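Local structure of MgGH51 (Meripilus giganteus, 6ZQ0) at residues G19-D24 and A476-P481; R226-N231 and I286-A291; V346-E351 and I377-T382; Y397-Y402 and T423-G428. The protein probably hydrolyses terminal non-reducing alpha-L-arabinofuranosyl residues from arabinose-containing polysaccharides, as a family 51 glycoside hydrolase. All coordinates share one frame; numbering follows the deposited sequence.

Contact 1. Residues G19-D24 and A476-P481. With LXE ([(1~{S},2~{S},3~{S},4~{S})-2-(hydroxymethyl)-3,4-bis(oxidanyl)cyclopentyl]azanium), chain G.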
# COMPACT_ATOMS: atom_id res chain seq x y z
N GLY A 19 6.25 4.01 -9.71
CA GLY A 19 5.06 4.12 -8.87
C GLY A 19 5.01 2.99 -7.89
O GLY A 19 6.10 2.31 -7.65
N LEU A 20 3.83 2.84 -7.29
CA LEU A 20 3.62 2.01 -6.09
C LEU A 20 2.66 0.89 -6.42
O LEU A 20 1.71 1.07 -7.22
CB LEU A 20 3.00 2.87 -4.98
CG LEU A 20 3.79 4.09 -4.58
CD1 LEU A 20 3.13 4.73 -3.38
CD2 LEU A 20 5.24 3.73 -4.29
N MET A 21 2.87 -0.21 -5.71
CA MET A 21 1.99 -1.40 -5.79
C MET A 21 1.43 -1.63 -4.39
O MET A 21 2.21 -1.85 -3.49
CB MET A 21 2.77 -2.63 -6.23
CG MET A 21 1.90 -3.87 -6.40
SD MET A 21 1.61 -4.75 -4.87
CE MET A 21 0.60 -6.09 -5.49
N PHE A 22 0.12 -1.52 -4.25
CA PHE A 22 -0.54 -1.65 -2.94
C PHE A 22 -1.54 -2.79 -2.96
O PHE A 22 -2.36 -2.92 -3.86
CB PHE A 22 -1.20 -0.34 -2.53
CG PHE A 22 -1.73 -0.42 -1.13
CD1 PHE A 22 -2.97 -0.93 -0.90
CD2 PHE A 22 -0.98 -0.03 -0.04
CE1 PHE A 22 -3.45 -1.07 0.40
CE2 PHE A 22 -1.45 -0.17 1.25
CZ PHE A 22 -2.69 -0.67 1.47
N GLU A 23 -1.47 -3.62 -1.92
CA GLU A 23 -2.62 -4.42 -1.47
C GLU A 23 -2.51 -4.46 0.03
O GLU A 23 -1.39 -4.14 0.55
CB GLU A 23 -2.57 -5.83 -2.03
CG GLU A 23 -1.47 -6.66 -1.41
CD GLU A 23 -1.28 -8.03 -2.00
OE1 GLU A 23 -2.22 -8.82 -1.94
OE2 GLU A 23 -0.17 -8.32 -2.45
N ASP A 24 -3.60 -4.83 0.69
CA ASP A 24 -3.54 -5.07 2.15
C ASP A 24 -2.81 -6.39 2.40
O ASP A 24 -3.44 -7.47 2.30
CB ASP A 24 -4.92 -5.04 2.80
CG ASP A 24 -4.87 -4.59 4.25
OD1 ASP A 24 -3.83 -4.86 4.86
OD2 ASP A 24 -5.84 -3.91 4.69
N ALA A 476 5.68 1.55 -16.72
CA ALA A 476 5.37 1.59 -15.29
C ALA A 476 6.09 0.45 -14.58
O ALA A 476 6.25 -0.64 -15.18
CB ALA A 476 3.87 1.58 -15.07
N ALA A 477 6.56 0.72 -13.36
CA ALA A 477 7.32 -0.27 -12.59
C ALA A 477 7.16 -0.00 -11.10
O ALA A 477 7.22 1.18 -10.72
CB ALA A 477 8.75 -0.21 -12.98
N SER A 478 6.86 -1.04 -10.32
CA SER A 478 6.61 -0.88 -8.87
C SER A 478 7.22 -2.05 -8.13
O SER A 478 6.90 -3.21 -8.44
CB SER A 478 5.16 -0.73 -8.57
OG SER A 478 4.39 -1.72 -9.22
N TYR A 479 7.98 -1.74 -7.08
CA TYR A 479 8.46 -2.74 -6.09
C TYR A 479 7.24 -3.35 -5.41
O TYR A 479 6.22 -2.64 -5.20
CB TYR A 479 9.35 -2.02 -5.09
CG TYR A 479 10.07 -2.90 -4.11
CD1 TYR A 479 9.43 -3.39 -2.98
CD2 TYR A 479 11.42 -3.18 -4.27
CE1 TYR A 479 10.12 -4.15 -2.05
CE2 TYR A 479 12.12 -3.93 -3.35
CZ TYR A 479 11.46 -4.44 -2.24
OH TYR A 479 12.15 -5.18 -1.30
N ALA A 480 7.35 -4.57 -4.94
CA ALA A 480 6.29 -5.12 -4.08
C ALA A 480 6.86 -6.13 -3.11
O ALA A 480 7.77 -6.87 -3.48
CB ALA A 480 5.21 -5.77 -4.90
N PRO A 481 6.27 -6.29 -1.92
CA PRO A 481 5.25 -5.39 -1.40
C PRO A 481 5.79 -4.02 -0.97
O PRO A 481 6.93 -3.85 -0.68
CB PRO A 481 4.70 -6.12 -0.17
CG PRO A 481 5.16 -7.53 -0.32
CD PRO A 481 6.46 -7.45 -1.07
C1' LXE G . 2.57 -11.43 -6.11
C2' LXE G . 1.13 -11.26 -5.67
O2' LXE G . 0.25 -10.61 -6.60
C3' LXE G . 1.22 -10.45 -4.38
O3' LXE G . -0.04 -10.49 -3.66
C4' LXE G . 2.46 -11.03 -3.69
C5' LXE G . 3.30 -10.10 -2.77
O5' LXE G . 3.75 -8.90 -3.41
C6' LXE G . 3.32 -11.57 -4.84
N1' LXE G . 3.70 -12.98 -4.73
O HOH W 1 7.90 1.10 -6.23
O HOH W 2 5.76 -0.10 -4.64
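Met21 reaches across to Ser478 and Ala480 with nearly the whole length of its side chain. Its CB rests 3.5 Å from Ser478 OG and also abuts the carbonyl oxygen of Tyr479. CG stands opposite the backbone N (chi1 -177°) and comes 4.1 Å from Ala480 CB. The chain then bends at chi2 (-84°), which brings SD alongside the Ala480 methyl, 3.7 Å from its CB, before CE leads off past that segment toward Arg226. Ser478 enters from the other strand with its CB 3.3 Å from Gly19 O, while its OG is taken by Gly428 O.

The backbones are joined directly by one hydrogen bond, Gly19 N to Ala477 O (3.2 Å), beyond which the strands part enough to admit two waters. The first donates to Gly19 O (2.6 Å) and accepts from Tyr479 N; the second donates to Tyr479 O (2.6 Å) and accepts from Met21 N. Water thus stands in for the rungs of a regular parallel ladder.

Farther along, Glu23 OE2 accepts a very short hydrogen bond (2.5 Å) from O3' of the bound aminocyclopentitol, while Ala480 and Pro481 pack near its O5'. Glu23 OE1 is held by Asn232 and Trp261, fixing the carboxylate.

Strands 20-21 and 474-479 are the first and eighth of the parallel barrel, so this partly hydrated seam closes the (beta/alpha)8 ring. Strand 224-227 pairs with the former and strand 424-432 with the latter, and helix 454-469 packs outside against Ala477 and Tyr479.

Contact 2. Residues R226-N231 and I286-A291. With LXE ([(1~{S},2~{S},3~{S},4~{S})-2-(hydroxymethyl)-3,4-bis(oxidanyl)cyclopentyl]azanium), chain G.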
# COMPACT_ATOMS: atom_id res chain seq x y z
N ARG A 226 -0.95 1.17 -8.06
CA ARG A 226 -1.63 -0.07 -8.51
C ARG A 226 -2.35 -0.66 -7.29
O ARG A 226 -1.72 -0.80 -6.24
CB ARG A 226 -0.60 -1.10 -8.97
CG ARG A 226 -1.21 -2.37 -9.56
CD ARG A 226 -0.17 -3.48 -9.60
NE ARG A 226 -0.78 -4.73 -10.05
CZ ARG A 226 -0.35 -5.93 -9.69
NH1 ARG A 226 0.73 -6.04 -8.93
NH2 ARG A 226 -1.00 -7.03 -10.05
N PHE A 227 -3.62 -0.97 -7.44
CA PHE A 227 -4.45 -1.42 -6.30
C PHE A 227 -5.72 -2.05 -6.87
O PHE A 227 -6.08 -1.81 -8.02
CB PHE A 227 -4.75 -0.19 -5.42
CG PHE A 227 -5.93 0.60 -5.92
CD1 PHE A 227 -5.80 1.40 -7.04
CD2 PHE A 227 -7.15 0.54 -5.30
CE1 PHE A 227 -6.88 2.08 -7.56
CE2 PHE A 227 -8.22 1.27 -5.79
CZ PHE A 227 -8.10 1.99 -6.95
N PRO A 228 -6.54 -2.75 -6.06
CA PRO A 228 -6.23 -3.13 -4.68
C PRO A 228 -5.48 -4.45 -4.49
O PRO A 228 -5.36 -4.89 -3.37
CB PRO A 228 -7.63 -3.24 -4.10
CG PRO A 228 -8.42 -3.87 -5.24
CD PRO A 228 -7.92 -3.09 -6.43
N GLY A 229 -4.97 -5.04 -5.56
CA GLY A 229 -4.00 -6.15 -5.45
C GLY A 229 -3.67 -6.66 -6.84
O GLY A 229 -4.28 -6.21 -7.79
N GLY A 230 -2.72 -7.60 -6.94
CA GLY A 230 -2.28 -8.38 -5.81
C GLY A 230 -3.26 -9.49 -5.42
O GLY A 230 -4.47 -9.44 -5.72
N ASN A 231 -2.76 -10.45 -4.67
CA ASN A 231 -3.59 -11.58 -4.18
C ASN A 231 -4.82 -11.10 -3.41
O ASN A 231 -5.85 -11.71 -3.58
CB ASN A 231 -2.77 -12.51 -3.31
CG ASN A 231 -1.82 -13.38 -4.08
OD1 ASN A 231 -1.55 -13.17 -5.26
ND2 ASN A 231 -1.31 -14.37 -3.38
N ILE A 286 -3.56 2.63 -11.26
CA ILE A 286 -3.64 1.40 -12.07
C ILE A 286 -4.59 0.51 -11.30
O ILE A 286 -4.19 -0.06 -10.28
CB ILE A 286 -2.28 0.76 -12.37
CG1 ILE A 286 -1.39 1.75 -13.12
CG2 ILE A 286 -2.49 -0.51 -13.16
CD1 ILE A 286 -0.03 1.23 -13.51
N MET A 287 -5.81 0.39 -11.76
CA MET A 287 -6.86 -0.23 -10.92
C MET A 287 -7.16 -1.62 -11.47
O MET A 287 -7.38 -1.79 -12.67
CB MET A 287 -8.12 0.59 -10.91
CG MET A 287 -9.13 0.02 -9.96
SD MET A 287 -10.62 0.99 -9.84
CE MET A 287 -11.39 0.69 -11.44
N ALA A 288 -7.05 -2.61 -10.60
CA ALA A 288 -7.37 -3.99 -10.93
C ALA A 288 -8.86 -4.22 -10.76
O ALA A 288 -9.51 -3.66 -9.85
CB ALA A 288 -6.57 -4.95 -10.07
N VAL A 289 -9.38 -5.08 -11.61
CA VAL A 289 -10.72 -5.68 -11.46
C VAL A 289 -10.59 -7.20 -11.37
O VAL A 289 -9.67 -7.80 -11.97
CB VAL A 289 -11.64 -5.24 -12.63
CG1 VAL A 289 -11.81 -3.74 -12.63
CG2 VAL A 289 -11.12 -5.74 -14.00
N TRP A 290 -11.44 -7.76 -10.53
CA TRP A 290 -11.54 -9.20 -10.29
C TRP A 290 -11.98 -9.83 -11.62
O TRP A 290 -12.83 -9.23 -12.31
CB TRP A 290 -12.56 -9.45 -9.18
CG TRP A 290 -12.50 -10.86 -8.70
CD1 TRP A 290 -11.55 -11.38 -7.87
CD2 TRP A 290 -13.37 -11.95 -9.07
NE1 TRP A 290 -11.80 -12.71 -7.65
CE2 TRP A 290 -12.90 -13.08 -8.38
CE3 TRP A 290 -14.51 -12.05 -9.88
CZ2 TRP A 290 -13.54 -14.33 -8.48
CZ3 TRP A 290 -15.15 -13.26 -9.96
CH2 TRP A 290 -14.68 -14.38 -9.25
N ALA A 291 -11.40 -10.96 -11.98
CA ALA A 291 -11.56 -11.50 -13.34
C ALA A 291 -12.02 -12.95 -13.36
O ALA A 291 -11.72 -13.60 -14.35
CB ALA A 291 -10.28 -11.30 -14.08
C1' LXE G . 2.57 -11.43 -6.11
C2' LXE G . 1.13 -11.26 -5.67
O2' LXE G . 0.25 -10.61 -6.60
C3' LXE G . 1.22 -10.45 -4.38
O3' LXE G . -0.04 -10.49 -3.66
C4' LXE G . 2.46 -11.03 -3.69
C5' LXE G . 3.30 -10.10 -2.77
O5' LXE G . 3.75 -8.90 -3.41
C6' LXE G . 3.32 -11.57 -4.84
N1' LXE G . 3.70 -12.98 -4.73
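Phe227 and Met287 lie on the same face of the sheet, and their side chains meet at an angle: the ring tip CZ is 3.7 Å from Met287 CG, and the sulfur stands 5.0 Å from the ring centroid, an oblique Met-aromatic contact. Phe227 CG sits between the backbone N and the carbonyl carbon (chi1 84°), an orientation that swings the ring over the neighbouring strand. Exchanging Phe227 for an alanine would probably leave Met287 CG and SD without their aromatic neighbour and open a gap between the sheet and helix 271-281.

Two backbone hydrogen bonds set this register, Phe227 N to Ile286 O (3.0 Å) and Ala288 N to Phe227 O (2.9 Å), the second almost straight at 173°. Arg226 CA adds a CA-H...O contact to Ile286 O (3.1 Å). Just past the pairing, Ala288 CB approaches Gly229 O at 3.5 Å, where the chain turns through cis peptides before Pro228 and Gly230.

That turn carries Asn231 into the active site. Its N donates a nearly linear hydrogen bond (2.9 Å, 170°) to O3' of the bound aminocyclopentitol, and OD1 lies 3.3 Å from C2' of the ligand. On the face opposite Phe227, the extended Arg226 side chain forms salt bridges with Glu347, with Glu429, which itself bonds the ligand, and, less surely placed, with Asp398.

Strand 224-227 runs between strands 20-21 and 284-289, and the latter passes the pairing on to strand 345-348. Outside the barrel, Phe227 packs on Tyr274 and Phe278 of helix 271-281, and Met287 on helix 306-320.

Contact 3. Residues V346-E351 and I377-T382. With LXE ([(1~{S},2~{S},3~{S},4~{S})-2-(hydroxymethyl)-3,4-bis(oxidanyl)cyclopentyl]azanium), chain G.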
# COMPACT_ATOMS: atom_id res chain seq x y z
N VAL A 346 -6.49 -0.20 -16.41
CA VAL A 346 -7.18 -1.23 -15.62
C VAL A 346 -6.48 -2.56 -15.85
O VAL A 346 -6.17 -2.91 -17.00
CB VAL A 346 -8.68 -1.26 -15.96
CG1 VAL A 346 -9.39 -2.49 -15.39
CG2 VAL A 346 -9.36 -0.01 -15.44
N GLU A 347 -6.23 -3.26 -14.75
CA GLU A 347 -5.58 -4.58 -14.80
C GLU A 347 -6.69 -5.63 -14.65
O GLU A 347 -7.54 -5.54 -13.74
CB GLU A 347 -4.50 -4.67 -13.73
CG GLU A 347 -3.69 -5.93 -13.81
CD GLU A 347 -2.34 -5.84 -13.14
OE1 GLU A 347 -2.04 -4.76 -12.57
OE2 GLU A 347 -1.58 -6.85 -13.17
N VAL A 348 -6.67 -6.61 -15.54
CA VAL A 348 -7.72 -7.65 -15.59
C VAL A 348 -7.25 -8.85 -14.77
O VAL A 348 -6.51 -9.70 -15.28
CB VAL A 348 -8.09 -8.01 -17.03
CG1 VAL A 348 -9.13 -9.08 -17.04
CG2 VAL A 348 -8.51 -6.80 -17.83
N GLY A 349 -7.61 -8.84 -13.50
CA GLY A 349 -7.23 -9.91 -12.58
C GLY A 349 -5.90 -9.61 -11.91
O GLY A 349 -5.44 -8.45 -11.91
N ASN A 350 -5.31 -10.66 -11.37
CA ASN A 350 -4.00 -10.68 -10.71
C ASN A 350 -3.34 -12.03 -11.02
O ASN A 350 -3.96 -13.06 -10.72
CB ASN A 350 -4.15 -10.56 -9.19
CG ASN A 350 -2.82 -10.56 -8.50
OD1 ASN A 350 -1.98 -9.70 -8.80
ND2 ASN A 350 -2.59 -11.59 -7.70
N GLU A 351 -2.15 -12.02 -11.59
CA GLU A 351 -1.29 -13.23 -11.75
C GLU A 351 -2.11 -14.38 -12.32
O GLU A 351 -2.21 -15.45 -11.69
CB GLU A 351 -0.63 -13.59 -10.42
CG GLU A 351 0.36 -12.52 -9.99
CD GLU A 351 1.39 -12.98 -8.98
OE1 GLU A 351 1.09 -13.93 -8.23
OE2 GLU A 351 2.52 -12.43 -9.02
N ILE A 377 -9.60 3.47 -21.97
CA ILE A 377 -8.79 2.77 -20.94
C ILE A 377 -7.89 1.73 -21.62
O ILE A 377 -8.31 1.05 -22.61
CB ILE A 377 -9.70 2.15 -19.85
CG1 ILE A 377 -10.38 3.26 -19.04
CG2 ILE A 377 -8.91 1.21 -18.94
CD1 ILE A 377 -11.35 2.78 -18.00
N ARG A 378 -6.67 1.62 -21.11
CA ARG A 378 -5.74 0.56 -21.51
C ARG A 378 -5.86 -0.58 -20.51
O ARG A 378 -5.61 -0.37 -19.30
CB ARG A 378 -4.33 1.13 -21.56
CG ARG A 378 -3.37 0.25 -22.35
CD ARG A 378 -2.02 0.91 -22.48
NE ARG A 378 -1.16 0.17 -23.40
CZ ARG A 378 -0.72 0.65 -24.56
NH1 ARG A 378 -1.09 1.85 -24.93
NH2 ARG A 378 0.07 -0.06 -25.35
N PHE A 379 -6.13 -1.77 -21.02
CA PHE A 379 -6.36 -2.99 -20.23
C PHE A 379 -5.06 -3.79 -20.21
O PHE A 379 -4.47 -4.07 -21.25
CB PHE A 379 -7.58 -3.72 -20.77
CG PHE A 379 -8.84 -2.95 -20.50
CD1 PHE A 379 -9.42 -2.96 -19.24
CD2 PHE A 379 -9.41 -2.16 -21.48
CE1 PHE A 379 -10.54 -2.19 -18.95
CE2 PHE A 379 -10.53 -1.39 -21.19
CZ PHE A 379 -11.10 -1.43 -19.95
N ILE A 380 -4.69 -4.23 -19.01
CA ILE A 380 -3.41 -4.94 -18.77
C ILE A 380 -3.71 -6.40 -18.47
O ILE A 380 -4.46 -6.68 -17.52
CB ILE A 380 -2.67 -4.27 -17.59
CG1 ILE A 380 -2.51 -2.78 -17.81
CG2 ILE A 380 -1.35 -4.98 -17.38
CD1 ILE A 380 -2.10 -2.06 -16.55
N ALA A 381 -3.09 -7.30 -19.22
CA ALA A 381 -3.16 -8.76 -19.08
C ALA A 381 -2.13 -9.23 -18.05
O ALA A 381 -1.07 -8.58 -17.86
CB ALA A 381 -2.93 -9.43 -20.40
N THR A 382 -2.46 -10.28 -17.32
CA THR A 382 -1.68 -10.68 -16.14
C THR A 382 -1.04 -12.05 -16.31
O THR A 382 -0.30 -12.47 -15.43
CB THR A 382 -2.56 -10.68 -14.89
OG1 THR A 382 -3.48 -11.76 -15.07
CG2 THR A 382 -3.29 -9.38 -14.69
C1' LXE G . 2.57 -11.43 -6.11
C2' LXE G . 1.13 -11.26 -5.67
O2' LXE G . 0.25 -10.61 -6.60
C3' LXE G . 1.22 -10.45 -4.38
O3' LXE G . -0.04 -10.49 -3.66
C4' LXE G . 2.46 -11.03 -3.69
C5' LXE G . 3.30 -10.10 -2.77
O5' LXE G . 3.75 -8.90 -3.41
C6' LXE G . 3.32 -11.57 -4.84
N1' LXE G . 3.70 -12.98 -4.73
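The Phe379 ring lies beside Val346, the two side chains pointing the same way. Ile377 CG2 sits on one ring face, 3.6 Å above the plane and displaced toward the rim, while Val346 CB approaches CE1 obliquely at 3.6 Å. Val348 CG2 also comes in obliquely, more loosely. The methyl of Ile377 that touches the ring is in contact with Val346 CG2 too (3.7 Å), so the three side chains form one apolar cluster.

Parallel pairing fixes the register through Val346 N to Arg378 O, Ile380 N to Val346 O (2.8 Å) and Val348 N to Ile380 O, the last nearly straight at 178°. Past the strand end, Thr382 turns CG2 toward Val348 O (3.3 Å) and Glu347 CG (3.6 Å), its OG1 being engaged by Asp352 and the Glu347 carboxylate by Arg226.

Beyond the strand, Asn350 ND2, also bonded to Glu234, donates to ligand O2' (3.2 Å), and Glu351 OE2, also bonded to His400, approaches C1' at 3.1 Å.

Strand 345-348, helix 359-373 and strand 378-381 make a beta-alpha-beta crossover. An Asn-Glu pair after the fourth strand is a hallmark of clan GH-A barrels, and Glu351 is consistent with the general acid/base there.

Contact 4. Residues Y397-Y402 and T423-G428. With LXE ([(1~{S},2~{S},3~{S},4~{S})-2-(hydroxymethyl)-3,4-bis(oxidanyl)cyclopentyl]azanium), chain G.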
# COMPACT_ATOMS: atom_id res chain seq x y z
N TYR A 397 1.01 -5.87 -20.75
CA TYR A 397 1.20 -7.00 -19.82
C TYR A 397 1.83 -6.48 -18.56
O TYR A 397 2.64 -5.58 -18.61
CB TYR A 397 2.12 -8.05 -20.41
CG TYR A 397 1.42 -9.08 -21.26
CD1 TYR A 397 0.78 -10.16 -20.67
CD2 TYR A 397 1.39 -8.97 -22.64
CE1 TYR A 397 0.16 -11.14 -21.44
CE2 TYR A 397 0.77 -9.93 -23.43
CZ TYR A 397 0.16 -11.02 -22.83
OH TYR A 397 -0.45 -11.99 -23.58
N ASP A 398 1.44 -7.12 -17.47
CA ASP A 398 2.00 -6.88 -16.13
C ASP A 398 2.97 -8.03 -15.88
O ASP A 398 2.56 -9.20 -15.78
CB ASP A 398 0.91 -6.77 -15.06
CG ASP A 398 1.46 -6.58 -13.67
OD1 ASP A 398 2.68 -6.48 -13.53
OD2 ASP A 398 0.67 -6.60 -12.72
N VAL A 399 4.23 -7.71 -15.71
CA VAL A 399 5.35 -8.69 -15.58
C VAL A 399 5.82 -8.61 -14.16
O VAL A 399 6.07 -7.50 -13.66
CB VAL A 399 6.47 -8.38 -16.57
CG1 VAL A 399 7.59 -9.41 -16.48
CG2 VAL A 399 5.94 -8.27 -18.00
N HIS A 400 5.82 -9.74 -13.48
CA HIS A 400 6.27 -9.85 -12.08
C HIS A 400 7.55 -10.67 -11.99
O HIS A 400 7.60 -11.73 -12.61
CB HIS A 400 5.21 -10.55 -11.23
CG HIS A 400 3.92 -9.81 -11.17
ND1 HIS A 400 2.84 -10.30 -10.49
CD2 HIS A 400 3.54 -8.61 -11.68
CE1 HIS A 400 1.84 -9.45 -10.61
NE2 HIS A 400 2.23 -8.41 -11.33
N VAL A 401 8.48 -10.26 -11.14
CA VAL A 401 9.68 -11.10 -10.89
C VAL A 401 10.20 -10.86 -9.48
O VAL A 401 10.40 -9.69 -9.06
CB VAL A 401 10.76 -10.92 -11.95
CG1 VAL A 401 11.31 -9.53 -11.99
CG2 VAL A 401 11.86 -11.96 -11.74
N TYR A 402 10.38 -11.96 -8.79
CA TYR A 402 11.05 -12.05 -7.46
C TYR A 402 12.27 -12.91 -7.69
O TYR A 402 12.12 -14.02 -8.25
CB TYR A 402 10.11 -12.62 -6.42
CG TYR A 402 8.98 -11.69 -6.08
CD1 TYR A 402 9.20 -10.50 -5.41
CD2 TYR A 402 7.68 -11.96 -6.49
CE1 TYR A 402 8.16 -9.63 -5.11
CE2 TYR A 402 6.64 -11.09 -6.20
CZ TYR A 402 6.88 -9.95 -5.47
OH TYR A 402 5.84 -9.10 -5.19
N THR A 423 2.96 -2.92 -27.88
CA THR A 423 2.68 -3.50 -26.54
C THR A 423 3.53 -2.76 -25.51
O THR A 423 4.73 -2.55 -25.77
CB THR A 423 3.00 -4.99 -26.41
OG1 THR A 423 2.56 -5.68 -27.58
CG2 THR A 423 2.39 -5.57 -25.14
N THR A 424 2.96 -2.43 -24.35
CA THR A 424 3.75 -1.79 -23.27
C THR A 424 3.70 -2.70 -22.07
O THR A 424 2.84 -3.58 -22.02
CB THR A 424 3.23 -0.39 -22.97
OG1 THR A 424 1.87 -0.46 -22.54
CG2 THR A 424 3.42 0.52 -24.17
N TYR A 425 4.75 -2.59 -21.26
CA TYR A 425 5.00 -3.52 -20.16
C TYR A 425 4.98 -2.73 -18.86
O TYR A 425 5.54 -1.63 -18.77
CB TYR A 425 6.27 -4.33 -20.41
CG TYR A 425 6.15 -5.19 -21.63
CD1 TYR A 425 5.57 -6.44 -21.56
CD2 TYR A 425 6.45 -4.68 -22.89
CE1 TYR A 425 5.35 -7.21 -22.70
CE2 TYR A 425 6.25 -5.44 -24.03
CZ TYR A 425 5.71 -6.70 -23.93
OH TYR A 425 5.52 -7.44 -25.05
N PHE A 426 4.30 -3.32 -17.89
CA PHE A 426 4.20 -2.86 -16.49
C PHE A 426 4.97 -3.88 -15.65
O PHE A 426 4.53 -5.04 -15.62
CB PHE A 426 2.72 -2.75 -16.11
CG PHE A 426 2.38 -2.43 -14.67
CD1 PHE A 426 3.21 -1.66 -13.89
CD2 PHE A 426 1.21 -2.92 -14.11
CE1 PHE A 426 2.82 -1.32 -12.60
CE2 PHE A 426 0.83 -2.59 -12.82
CZ PHE A 426 1.64 -1.78 -12.08
N GLU A 427 6.04 -3.45 -14.99
CA GLU A 427 6.75 -4.31 -14.04
C GLU A 427 6.03 -4.16 -12.70
O GLU A 427 6.51 -3.40 -11.84
CB GLU A 427 8.23 -4.02 -14.04
CG GLU A 427 9.01 -5.16 -13.41
CD GLU A 427 9.48 -6.24 -14.38
OE1 GLU A 427 9.34 -6.06 -15.59
OE2 GLU A 427 9.89 -7.27 -13.89
N GLY A 428 4.85 -4.79 -12.58
CA GLY A 428 3.87 -4.48 -11.53
C GLY A 428 4.29 -4.98 -10.15
O GLY A 428 3.72 -4.48 -9.14
C1' LXE G . 2.57 -11.43 -6.11
C2' LXE G . 1.13 -11.26 -5.67
O2' LXE G . 0.25 -10.61 -6.60
C3' LXE G . 1.22 -10.45 -4.38
O3' LXE G . -0.04 -10.49 -3.66
C4' LXE G . 2.46 -11.03 -3.69
C5' LXE G . 3.30 -10.10 -2.77
O5' LXE G . 3.75 -8.90 -3.41
C6' LXE G . 3.32 -11.57 -4.84
N1' LXE G . 3.70 -12.98 -4.73
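Tyr397 and Tyr425 open the parallel pairing of these strands. Backbone hydrogen bonds run from Tyr397 N to Thr424 O, Phe426 N to Tyr397 O (2.9 Å) and Val399 N to Phe426 O (2.7 Å). At Gly428 the ladder is disturbed: its N makes only weak, bent bonds, to Val399 O and to Asp398 OD1 (2.9 Å), where an inverse gamma turn centred on Glu427 tightens the chain.

Apolar contacts occupy the Tyr397 face. Tyr397 CB lies 4.0 Å from Tyr425 CD1, and Val399 CG2 meets the edge of the Tyr425 ring.

Among the flat groups, the Asp398 carboxylate runs beside the Phe426 ring, their planes 29° apart, with CG 3.7 Å from CD2. Gly428 CA sits over the centre of that ring, 3.4 Å above its plane.

Polar side chains extend toward the ligand. Tyr402 OH is hydrogen-bonded to ligand O5' (2.8 Å) and also to Glu429. His400 ND1 bonds Glu351 OE2, and NE2 points to the Asp398 carboxylate, though OD2 is less surely placed. Val401 CG1 approaches OE2 of Glu427 at 3.3 Å, whose OE1 is hydrogen-bonded to Tyr415.

Replacing Asp398 with a leucine would probably leave His400 held through ND1 alone and cost Gly428 N its weak carboxylate acceptor. The polar chain from Arg226 through Asp398 and His400 to Glu351 is consistent with second-shell positioning of that glutamate, although the Asp398 link is less certain.

How the contacts relate
After two short strands, 2-4 and 11-12, the chain enters the barrel at strand 20-21, whose partner in contact 1 arrives more than 450 residues later; that long loop encloses the other three contacts. Within it they follow in series without crossing: contact 2 closes between 226-231 and 286-291, contact 3 between 346-351 and 377-382, contact 4 between 397-402 and 423-428. Adjacent pairs join them into a single ring, Leu20 with Arg226, Met287 with Glu347, strand 378-381 with strand 396-403, and Glu427 with Ala476 and Ser478. All eight barrel strands are therefore tied together, and each contact sends residues from its strand ends to the same bound aminocyclopentitol.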